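MutT/nudix family protein (PDB 3I9X) probably acts as a hydrolase of the Nudix family, this chain being the part of a longer protein that carries the Nudix domain. Local coordinates at residues G138-A141 / A142-G145. Numbering follows the deposited sequence.
Sequences GDDA and AEIG
Asp140 and Glu143 meet across a tight reversal of the chain, where residues 138-141 run without a break into residues 142-145. A type I beta turn spans Gly138 to Ala141, closed by a weak bond from Ala141 N to Gly138 O at 3.2 Å. A second turn, from Asp140 to Glu143, overlaps the first. Glu143 N lies 2.7 Å from Asp140 O in a backbone hydrogen bond, and Ile144 N makes a weak one to the same oxygen at 3.2 Å. The position of Asp140 O is uncertain, so both bonds are doubtful in detail. Ile144 N also bonds weakly to Ala141 O at 3.5 Å.

The side chains of Asp140 and Glu143 run alongside each other in the same direction. Their carboxylate planes are turned 59° apart. Asp140 OD1 stands 3.2 Å from Glu143 OE2, a pairing of like charges that would probably favour protonation of one group if nothing offset it. Arg135 probably eases this through its salt bridge to Asp140 OD2. Glu143 CG is anti to its backbone N (chi1 -160°), and the extended chain carries OE2 up to the aspartate. The Ile144 CD1 methyl lies 3.8 Å from the Asp140 CB methylene. The buried Ile144 side chain also touches Leu49. Backbone bonds of Glu143 with Lys52 and of Gly145 with Leu50 tie residues 142-145 to the antiparallel strand 43-52. This is a surface helix-to-strand connection of the Nudix fold, leading from helix 129-137 into strand 144-148.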
loop_
_atom_site.group_PDB
_atom_site.type_symbol
_atom_site.label_atom_id
_atom_site.label_comp_id
_atom_site.label_asym_id
_atom_site.label_seq_id
_atom_site.Cartn_x
_atom_site.Cartn_y
_atom_site.Cartn_z
ATOM N N GLY A 138 -29.729 5.853 -11.353
ATOM C CA GLY A 138 -29.816 5.360 -12.727
ATOM C C GLY A 138 -30.419 3.969 -12.904
ATOM O O GLY A 138 -31.201 3.485 -12.068
ATOM N N ASP A 139 -30.016 3.312 -13.994
ATOM C CA ASP A 139 -30.628 2.035 -14.439
ATOM C C ASP A 139 -30.113 0.783 -13.675
ATOM O O ASP A 139 -30.511 -0.352 -13.974
ATOM C CB ASP A 139 -30.374 1.826 -15.942
ATOM C CG ASP A 139 -30.758 3.042 -16.808
ATOM O OD1 ASP A 139 -31.002 4.162 -16.281
ATOM O OD2 ASP A 139 -30.791 2.859 -18.050
ATOM N N ASP A 140 -29.201 1.005 -12.722
ATOM C CA ASP A 140 -28.663 -0.042 -11.856
ATOM C C ASP A 140 -29.121 0.205 -10.408
ATOM O O ASP A 140 -28.611 -0.417 -9.474
ATOM C CB ASP A 140 -27.124 -0.041 -11.937
ATOM C CG ASP A 140 -26.597 -0.479 -13.307
ATOM O OD1 ASP A 140 -27.058 -1.540 -13.810
ATOM O OD2 ASP A 140 -25.708 0.220 -13.862
ATOM N N ALA A 141 -30.118 1.078 -10.257
ATOM C CA ALA A 141 -30.563 1.656 -8.981
ATOM C C ALA A 141 -30.719 0.697 -7.778
ATOM O O ALA A 141 -30.357 1.063 -6.643
ATOM C CB ALA A 141 -31.899 2.440 -9.210
ATOM N N ALA A 142 -31.283 -0.499 -8.014
ATOM C CA ALA A 142 -31.472 -1.517 -6.942
ATOM C C ALA A 142 -30.126 -2.056 -6.395
ATOM O O ALA A 142 -30.026 -2.527 -5.253
ATOM C CB ALA A 142 -32.346 -2.688 -7.478
ATOM N N GLU A 143 -29.119 -1.940 -7.263
ATOM C CA GLU A 143 -27.790 -2.478 -7.149
ATOM C C GLU A 143 -26.808 -1.433 -6.507
ATOM O O GLU A 143 -25.810 -1.808 -5.902
ATOM C CB GLU A 143 -27.384 -2.770 -8.605
ATOM C CG GLU A 143 -26.263 -3.733 -8.868
ATOM C CD GLU A 143 -25.676 -3.581 -10.311
ATOM O OE1 GLU A 143 -24.429 -3.522 -10.443
ATOM O OE2 GLU A 143 -26.465 -3.503 -11.300
ATOM N N ILE A 144 -27.116 -0.129 -6.637
ATOM C CA ILE A 144 -26.224 0.962 -6.197
ATOM C C ILE A 144 -26.876 1.895 -5.214
ATOM O O ILE A 144 -27.941 2.407 -5.479
ATOM C CB ILE A 144 -25.785 1.808 -7.398
ATOM C CG1 ILE A 144 -25.187 0.877 -8.461
ATOM C CG2 ILE A 144 -24.807 2.913 -6.947
ATOM C CD1 ILE A 144 -24.587 1.575 -9.632
ATOM N N GLY A 145 -26.232 2.148 -4.075
ATOM C CA GLY A 145 -26.758 3.092 -3.108
ATOM C C GLY A 145 -25.750 4.138 -2.645
ATOM O O GLY A 145 -24.541 3.895 -2.599
#